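Local structure of uncharacterized protein LPG1670 (Legionella pneumophila subsp. pneumophila, 5T2X) at residues S82-P87 and A216-Y221; P87-S92 and C165-T170. The protein is of unknown function but belongs to the DUF5630 family and has a fold built of helices and loops without any strand. One frame throughout, in Å; residues are numbered along the deposited sequence.

Overall arrangement
From the N terminus the chain runs through helix 66-76 into the loop that carries S82-P87 and the start of P87-S92, whose last residues begin helix 91-111; the two segments share P87. Interaction 2 then closes a loop of 72 intervening residues when the turn between helices 153-167 and 169-185 reaches P87-L89. Interaction 1 closes a wider one, with 128 residues between its segments, at the end of helix 211-220, so the contact of P87-S92 with C165-T170 lies within its span. The centres are about 9 Å apart, and the two are joined by Y86 OH and H168 ND1, probably hydrogen-bonded. Together they tie one loop to helix 211-220 and to the turn preceding helix 169-185.

Interaction 1: residues S82-P87 and A216-Y221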
ATOM      1  N   SER A  82       9.439   9.886   9.538  1.00 48.38           N
ATOM      2  CA  SER A  82      10.374   9.292   8.593  1.00 51.78           C
ATOM      3  C   SER A  82       9.810   7.966   8.112  1.00 55.26           C
ATOM      4  O   SER A  82       9.329   7.165   8.917  1.00 52.17           O
ATOM      5  CB  SER A  82      11.754   9.085   9.231  1.00 50.32           C
ATOM      6  OG  SER A  82      12.328  10.323   9.619  1.00 59.63           O
ATOM      7  N   PHE A  83       9.862   7.744   6.801  1.00 49.09           N
ATOM      8  CA  PHE A  83       9.405   6.481   6.242  1.00 46.92           C
ATOM      9  C   PHE A  83      10.326   5.344   6.666  1.00 45.17           C
ATOM     10  O   PHE A  83      11.532   5.525   6.851  1.00 48.97           O
ATOM     11  CB  PHE A  83       9.342   6.557   4.715  1.00 40.44           C
ATOM     12  CG  PHE A  83       8.244   7.440   4.194  1.00 33.01           C
ATOM     13  CD1 PHE A  83       8.499   8.757   3.852  1.00 37.03           C
ATOM     14  CD2 PHE A  83       6.958   6.950   4.044  1.00 36.48           C
ATOM     15  CE1 PHE A  83       7.490   9.571   3.370  1.00 39.27           C
ATOM     16  CE2 PHE A  83       5.944   7.759   3.565  1.00 31.46           C
ATOM     17  CZ  PHE A  83       6.211   9.070   3.226  1.00 38.10           C
ATOM     18  N   GLU A  84       9.741   4.161   6.822  1.00 39.63           N
ATOM     19  CA  GLU A  84      10.480   2.966   7.195  1.00 44.32           C
ATOM     20  C   GLU A  84      10.251   1.881   6.152  1.00 44.07           C
ATOM     21  O   GLU A  84       9.192   1.816   5.521  1.00 44.92           O
ATOM     22  CB  GLU A  84      10.063   2.462   8.584  1.00 42.58           C
ATOM     23  CG  GLU A  84      10.221   3.497   9.689  1.00 53.40           C
ATOM     24  CD  GLU A  84       9.856   2.955  11.059  1.00 63.91           C
ATOM     25  OE1 GLU A  84       9.712   1.721  11.196  1.00 65.69           O
ATOM     26  OE2 GLU A  84       9.712   3.764  12.000  1.00 60.28           O
ATOM     27  N   GLU A  85      11.256   1.033   5.972  1.00 41.31           N
ATOM     28  CA  GLU A  85      11.194  -0.058   5.013  1.00 41.89           C
ATOM     29  C   GLU A  85      10.765  -1.344   5.707  1.00 43.53           C
ATOM     30  O   GLU A  85      11.086  -1.577   6.875  1.00 45.99           O
ATOM     31  CB  GLU A  85      12.547  -0.264   4.331  1.00 38.38           C
ATOM     32  CG  GLU A  85      13.168   1.008   3.781  1.00 42.90           C
ATOM     33  CD  GLU A  85      14.561   0.782   3.229  1.00 49.54           C
ATOM     34  OE1 GLU A  85      14.798  -0.286   2.627  1.00 54.42           O
ATOM     35  OE2 GLU A  85      15.423   1.670   3.405  1.00 54.37           O
ATOM     36  N   TYR A  86      10.029  -2.181   4.969  1.00 42.62           N
ATOM     37  CA  TYR A  86       9.618  -3.481   5.479  1.00 38.02           C
ATOM     38  C   TYR A  86       9.209  -4.362   4.311  1.00 41.99           C
ATOM     39  O   TYR A  86       8.556  -3.869   3.383  1.00 43.33           O
ATOM     40  CB  TYR A  86       8.465  -3.360   6.483  1.00 41.47           C
ATOM     41  CG  TYR A  86       7.236  -2.648   5.958  1.00 47.08           C
ATOM     42  CD1 TYR A  86       6.187  -3.360   5.388  1.00 41.68           C
ATOM     43  CD2 TYR A  86       7.118  -1.268   6.048  1.00 37.97           C
ATOM     44  CE1 TYR A  86       5.061  -2.715   4.912  1.00 38.77           C
ATOM     45  CE2 TYR A  86       5.997  -0.614   5.575  1.00 34.42           C
ATOM     46  CZ  TYR A  86       4.971  -1.342   5.011  1.00 35.83           C
ATOM     47  OH  TYR A  86       3.851  -0.693   4.540  1.00 38.35           O
ATOM     48  N   PRO A  87       9.576  -5.640   4.314  1.00 46.60           N
ATOM     49  CA  PRO A  87       9.175  -6.538   3.225  1.00 45.65           C
ATOM     50  C   PRO A  87       7.678  -6.792   3.260  1.00 51.02           C
ATOM     51  O   PRO A  87       7.012  -6.468   4.255  1.00 41.04           O
ATOM     52  CB  PRO A  87       9.975  -7.818   3.518  1.00 42.83           C
ATOM     53  CG  PRO A  87      10.229  -7.772   4.973  1.00 44.57           C
ATOM     54  CD  PRO A  87      10.404  -6.324   5.320  1.00 43.01           C
ATOM     55  N   ALA A 216       4.949  -0.723   9.186  1.00 36.09           N
ATOM     56  CA  ALA A 216       3.795  -0.450   8.338  1.00 33.93           C
ATOM     57  C   ALA A 216       2.830   0.511   9.019  1.00 36.66           C
ATOM     58  O   ALA A 216       2.263   1.397   8.369  1.00 42.45           O
ATOM     59  CB  ALA A 216       3.088  -1.755   7.973  1.00 31.34           C
ATOM     60  N   ILE A 217       2.634   0.353  10.330  1.00 37.44           N
ATOM     61  CA  ILE A 217       1.781   1.280  11.072  1.00 49.28           C
ATOM     62  C   ILE A 217       2.387   2.676  11.063  1.00 48.79           C
ATOM     63  O   ILE A 217       1.669   3.682  10.999  1.00 47.88           O
ATOM     64  CB  ILE A 217       1.556   0.765  12.507  1.00 42.94           C
ATOM     65  CG1 ILE A 217       0.844  -0.588  12.482  1.00 45.19           C
ATOM     66  CG2 ILE A 217       0.754   1.772  13.319  1.00 43.23           C
ATOM     67  CD1 ILE A 217       0.692  -1.224  13.847  1.00 40.96           C
ATOM     68  N   ASN A 218       3.719   2.759  11.115  1.00 40.13           N
ATOM     69  CA  ASN A 218       4.387   4.054  11.042  1.00 39.51           C
ATOM     70  C   ASN A 218       4.115   4.738   9.706  1.00 38.76           C
ATOM     71  O   ASN A 218       3.724   5.910   9.663  1.00 39.79           O
ATOM     72  CB  ASN A 218       5.890   3.874  11.264  1.00 44.07           C
ATOM     73  CG  ASN A 218       6.673   5.146  11.021  1.00 47.27           C
ATOM     74  OD1 ASN A 218       6.802   5.989  11.907  1.00 54.27           O
ATOM     75  ND2 ASN A 218       7.205   5.291   9.812  1.00 47.43           N
ATOM     76  N   ASN A 219       4.305   4.013   8.600  1.00 38.87           N
ATOM     77  CA  ASN A 219       4.129   4.611   7.281  1.00 35.62           C
ATOM     78  C   ASN A 219       2.666   4.924   6.994  1.00 40.97           C
ATOM     79  O   ASN A 219       2.348   5.999   6.472  1.00 43.76           O
ATOM     80  CB  ASN A 219       4.687   3.682   6.201  1.00 35.36           C
ATOM     81  CG  ASN A 219       6.188   3.517   6.292  1.00 43.91           C
ATOM     82  OD1 ASN A 219       6.810   3.907   7.280  1.00 48.39           O
ATOM     83  ND2 ASN A 219       6.781   2.930   5.258  1.00 41.55           N
ATOM     84  N   ALA A 220       1.762   3.999   7.328  1.00 41.84           N
ATOM     85  CA  ALA A 220       0.370   4.136   6.908  1.00 37.57           C
ATOM     86  C   ALA A 220      -0.301   5.337   7.559  1.00 40.92           C
ATOM     87  O   ALA A 220      -1.103   6.029   6.922  1.00 48.37           O
ATOM     88  CB  ALA A 220      -0.400   2.858   7.227  1.00 41.44           C
ATOM     89  N   TYR A 221       0.010   5.602   8.826  1.00 45.65           N
ATOM     90  CA  TYR A 221      -0.628   6.681   9.566  1.00 46.71           C
ATOM     91  C   TYR A 221       0.323   7.837   9.847  1.00 51.83           C
ATOM     92  O   TYR A 221       0.014   8.692  10.684  1.00 52.21           O
ATOM     93  CB  TYR A 221      -1.224   6.137  10.866  1.00 44.86           C
ATOM     94  CG  TYR A 221      -2.011   4.865  10.648  1.00 47.41           C
ATOM     95  CD1 TYR A 221      -3.113   4.844   9.802  1.00 45.09           C
ATOM     96  CD2 TYR A 221      -1.644   3.681  11.273  1.00 48.03           C
ATOM     97  CE1 TYR A 221      -3.830   3.682   9.589  1.00 48.06           C
ATOM     98  CE2 TYR A 221      -2.357   2.513  11.068  1.00 46.76           C
ATOM     99  CZ  TYR A 221      -3.449   2.520  10.224  1.00 48.28           C
ATOM    100  OH  TYR A 221      -4.162   1.362  10.015  1.00 45.72           O
TER
HETATM  101  O   HOH W   1       8.354   8.647  12.017  1.00 48.65           O
HETATM  102  O   HOH W   2       4.694   1.805   3.418  1.00 41.35           O
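The carboxamide of N219 lies along the backbone of E84 and takes both of its polar atoms. N219 OD1 accepts from E84 N at 3.0 Å, and N219 ND2 gives a shorter bond of 2.7 Å to E84 O, on a carbonyl lone pair. CG of N219 stands beside its backbone N, which points the amide out from the helix, and the two bonds fix which end is oxygen. The neighbouring N218 turns the other way, with CG anti to the backbone N (chi1 172°). Its ND2 uses two bonds, one to S82 O at 3.0 Å and one to N219 OD1 at 2.9 Å, both close to the amide plane. N219 OD1 therefore accepts two protons, while N218 OD1 takes one from a water that also accepts a hydrogen bond from S82 N. On helix 211-220, N219 thus makes the two-bond grip of an Asn side chain on the backbone N-H and C=O of one residue in an extended segment, as armadillo-repeat asparagines do on bound peptides. The E84 chain is extended beyond CG and lays its carboxylate over the N218 amide, the planes 23° apart and OE2 3.5 Å from N218 CG; OE1 bonds to S215 OG. Y86 holds CG in the crowded position between N and the carbonyl carbon (chi1 56°), which swings the ring against the helix. A216 CB sits over one ring face, 3.5 Å from Y86 CZ, in a CH-pi contact, while N219 ND2 meets the ring edge. A second water joins N219 ND2 to Y86 OH, whose protein partner is H168 ND1.

Interaction 2: residues P87-S92 and C165-T170; sequences PPLTVS and CQYHWT
P87 O is held by one hydrogen bond across the contact, from W169 NE1 at 3.1 Å. The bond is nearly straight, with an N-H...O angle of 162°, and the oxygen lies at the indole edge, close to the ring plane and in the plane of its own carbonyl. W169 has CG beside its backbone N, and its backbone has a positive phi of 56°, so the chain turns sharply here while the indole reaches back to the loop. F273 meets the indole edge-to-face. The peptide before P88 is cis, and P88 turns its ring toward Y167, where CG comes 3.6 Å from Y167 CD1, the two side chains crossing at about a right angle. L89 splits its two methyl groups between neighbouring rings. CD2 lies 3.6 Å from Y167 CD1, obliquely to that ring, so the same ring carbon touches both P88 and L89. CD1 approaches H168 CE1, also at 3.6 Å and obliquely. The imidazole is held at both nitrogens from outside, ND1 by Y86 OH and NE2 by H130 O, which fixes the ring that L89 leans on; H130 in turn stacks on Y167. Beyond L89 the loop becomes helix, with T90 as the N-cap of helix 91-111. The arrangement is that of an all-helical fold in which a Pro-Pro loop with a cis peptide bond before P88, entering one helix, is pinned to the tight turn between two consecutive helices, 153-167 and 169-185.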
ATOM      1  N   PRO A  87       9.576  -5.640   4.314  1.00 46.60           N
ATOM      2  CA  PRO A  87       9.175  -6.538   3.225  1.00 45.65           C
ATOM      3  C   PRO A  87       7.678  -6.792   3.260  1.00 51.02           C
ATOM      4  O   PRO A  87       7.012  -6.468   4.255  1.00 41.04           O
ATOM      5  CB  PRO A  87       9.975  -7.818   3.518  1.00 42.83           C
ATOM      6  CG  PRO A  87      10.229  -7.772   4.973  1.00 44.57           C
ATOM      7  CD  PRO A  87      10.404  -6.324   5.320  1.00 43.01           C
ATOM      8  N   PRO A  88       7.102  -7.386   2.198  1.00 43.20           N
ATOM      9  CA  PRO A  88       7.736  -7.921   0.984  1.00 39.36           C
ATOM     10  C   PRO A  88       8.088  -6.882  -0.085  1.00 47.75           C
ATOM     11  O   PRO A  88       8.691  -7.245  -1.095  1.00 53.49           O
ATOM     12  CB  PRO A  88       6.679  -8.890   0.451  1.00 41.08           C
ATOM     13  CG  PRO A  88       5.393  -8.291   0.882  1.00 36.31           C
ATOM     14  CD  PRO A  88       5.655  -7.662   2.224  1.00 33.41           C
ATOM     15  N   LEU A  89       7.727  -5.619   0.126  1.00 43.64           N
ATOM     16  CA  LEU A  89       7.991  -4.590  -0.871  1.00 41.18           C
ATOM     17  C   LEU A  89       9.457  -4.177  -0.852  1.00 38.83           C
ATOM     18  O   LEU A  89      10.085  -4.100   0.207  1.00 40.87           O
ATOM     19  CB  LEU A  89       7.104  -3.368  -0.634  1.00 41.85           C
ATOM     20  CG  LEU A  89       5.616  -3.530  -0.948  1.00 43.82           C
ATOM     21  CD1 LEU A  89       4.903  -2.187  -0.869  1.00 46.25           C
ATOM     22  CD2 LEU A  89       5.418  -4.166  -2.315  1.00 32.69           C
ATOM     23  N   THR A  90      10.000  -3.909  -2.037  1.00 37.83           N
ATOM     24  CA  THR A  90      11.367  -3.429  -2.155  1.00 42.27           C
ATOM     25  C   THR A  90      11.411  -1.913  -1.971  1.00 40.54           C
ATOM     26  O   THR A  90      10.382  -1.231  -1.950  1.00 41.56           O
ATOM     27  CB  THR A  90      11.964  -3.819  -3.508  1.00 38.88           C
ATOM     28  OG1 THR A  90      11.300  -3.096  -4.552  1.00 49.30           O
ATOM     29  CG2 THR A  90      11.795  -5.311  -3.751  1.00 34.43           C
ATOM     30  N   VAL A  91      12.629  -1.384  -1.839  1.00 36.59           N
ATOM     31  CA  VAL A  91      12.779   0.046  -1.584  1.00 30.45           C
ATOM     32  C   VAL A  91      12.374   0.865  -2.806  1.00 31.79           C
ATOM     33  O   VAL A  91      11.894   1.996  -2.669  1.00 35.96           O
ATOM     34  CB  VAL A  91      14.219   0.359  -1.130  1.00 36.60           C
ATOM     35  CG1 VAL A  91      15.218   0.054  -2.238  1.00 31.33           C
ATOM     36  CG2 VAL A  91      14.338   1.808  -0.670  1.00 30.85           C
ATOM     37  N   SER A  92      12.542   0.317  -4.014  1.00 28.27           N
ATOM     38  CA  SER A  92      12.126   1.049  -5.206  1.00 35.17           C
ATOM     39  C   SER A  92      10.608   1.096  -5.313  1.00 34.08           C
ATOM     40  O   SER A  92      10.037   2.129  -5.683  1.00 40.03           O
ATOM     41  CB  SER A  92      12.731   0.421  -6.461  1.00 29.79           C
ATOM     42  OG  SER A  92      12.093  -0.803  -6.781  1.00 41.45           O
ATOM     43  N   CYS A 165      -3.569  -6.068   2.081  1.00 38.83           N
ATOM     44  CA  CYS A 165      -3.235  -7.116   3.040  1.00 30.77           C
ATOM     45  C   CYS A 165      -1.999  -7.897   2.615  1.00 31.09           C
ATOM     46  O   CYS A 165      -1.276  -8.417   3.470  1.00 35.84           O
ATOM     47  CB  CYS A 165      -4.414  -8.072   3.213  1.00 29.74           C
ATOM     48  SG  CYS A 165      -5.908  -7.311   3.865  1.00 38.79           S
ATOM     49  N   GLN A 166      -1.746  -7.997   1.306  1.00 35.48           N
ATOM     50  CA  GLN A 166      -0.607  -8.770   0.827  1.00 40.34           C
ATOM     51  C   GLN A 166       0.725  -8.120   1.166  1.00 40.42           C
ATOM     52  O   GLN A 166       1.744  -8.816   1.220  1.00 44.87           O
ATOM     53  CB  GLN A 166      -0.694  -8.970  -0.688  1.00 39.51           C
ATOM     54  CG  GLN A 166      -1.864  -9.809  -1.157  1.00 58.36           C
ATOM     55  CD  GLN A 166      -1.784 -10.126  -2.639  1.00 68.34           C
ATOM     56  OE1 GLN A 166      -0.711 -10.074  -3.238  1.00 55.25           O
ATOM     57  NE2 GLN A 166      -2.924 -10.453  -3.239  1.00 77.35           N
ATOM     58  N   TYR A 167       0.749  -6.806   1.394  1.00 35.64           N
ATOM     59  CA  TYR A 167       2.009  -6.091   1.523  1.00 42.71           C
ATOM     60  C   TYR A 167       2.119  -5.193   2.747  1.00 41.77           C
ATOM     61  O   TYR A 167       3.231  -4.745   3.046  1.00 41.42           O
ATOM     62  CB  TYR A 167       2.265  -5.230   0.275  1.00 33.20           C
ATOM     63  CG  TYR A 167       2.108  -5.962  -1.041  1.00 39.33           C
ATOM     64  CD1 TYR A 167       3.120  -6.777  -1.532  1.00 43.38           C
ATOM     65  CD2 TYR A 167       0.955  -5.824  -1.802  1.00 40.47           C
ATOM     66  CE1 TYR A 167       2.982  -7.442  -2.739  1.00 35.99           C
ATOM     67  CE2 TYR A 167       0.807  -6.485  -3.009  1.00 35.48           C
ATOM     68  CZ  TYR A 167       1.824  -7.292  -3.472  1.00 44.31           C
ATOM     69  OH  TYR A 167       1.683  -7.950  -4.674  1.00 56.23           O
ATOM     70  N   HIS A 168       1.027  -4.913   3.465  1.00 33.59           N
ATOM     71  CA  HIS A 168       1.072  -3.850   4.464  1.00 37.06           C
ATOM     72  C   HIS A 168       0.578  -4.286   5.840  1.00 31.06           C
ATOM     73  O   HIS A 168       0.171  -3.435   6.637  1.00 38.52           O
ATOM     74  CB  HIS A 168       0.295  -2.632   3.964  1.00 29.52           C
ATOM     75  CG  HIS A 168       0.854  -2.059   2.700  1.00 31.12           C
ATOM     76  ND1 HIS A 168       2.062  -1.397   2.656  1.00 28.09           N
ATOM     77  CD2 HIS A 168       0.389  -2.080   1.428  1.00 29.32           C
ATOM     78  CE1 HIS A 168       2.310  -1.020   1.415  1.00 34.94           C
ATOM     79  NE2 HIS A 168       1.311  -1.422   0.650  1.00 30.74           N
ATOM     80  N   TRP A 169       0.610  -5.584   6.135  1.00 35.38           N
ATOM     81  CA  TRP A 169       0.562  -6.111   7.510  1.00 38.68           C
ATOM     82  C   TRP A 169      -0.690  -5.598   8.222  1.00 39.76           C
ATOM     83  O   TRP A 169      -1.799  -5.748   7.683  1.00 36.33           O
ATOM     84  CB  TRP A 169       1.883  -5.766   8.187  1.00 37.32           C
ATOM     85  CG  TRP A 169       3.061  -6.497   7.626  1.00 39.59           C
ATOM     86  CD1 TRP A 169       3.772  -6.172   6.509  1.00 37.82           C
ATOM     87  CD2 TRP A 169       3.670  -7.676   8.162  1.00 47.92           C
ATOM     88  NE1 TRP A 169       4.785  -7.080   6.312  1.00 46.60           N
ATOM     89  CE2 TRP A 169       4.744  -8.013   7.315  1.00 52.62           C
ATOM     90  CE3 TRP A 169       3.411  -8.481   9.276  1.00 47.05           C
ATOM     91  CZ2 TRP A 169       5.559  -9.119   7.546  1.00 47.25           C
ATOM     92  CZ3 TRP A 169       4.220  -9.579   9.504  1.00 45.33           C
ATOM     93  CH2 TRP A 169       5.280  -9.889   8.642  1.00 40.03           C
ATOM     94  N   THR A 170      -0.566  -4.994   9.410  1.00 40.61           N
ATOM     95  CA  THR A 170      -1.752  -4.620  10.182  1.00 34.64           C
ATOM     96  C   THR A 170      -2.562  -3.512   9.517  1.00 33.15           C
ATOM     97  O   THR A 170      -3.794  -3.656   9.424  1.00 40.95           O
ATOM     98  CB  THR A 170      -1.342  -4.248  11.613  1.00 37.00           C
ATOM     99  OG1 THR A 170      -0.942  -5.428  12.319  1.00 39.76           O
ATOM    100  CG2 THR A 170      -2.489  -3.572  12.351  1.00 36.98           C
TER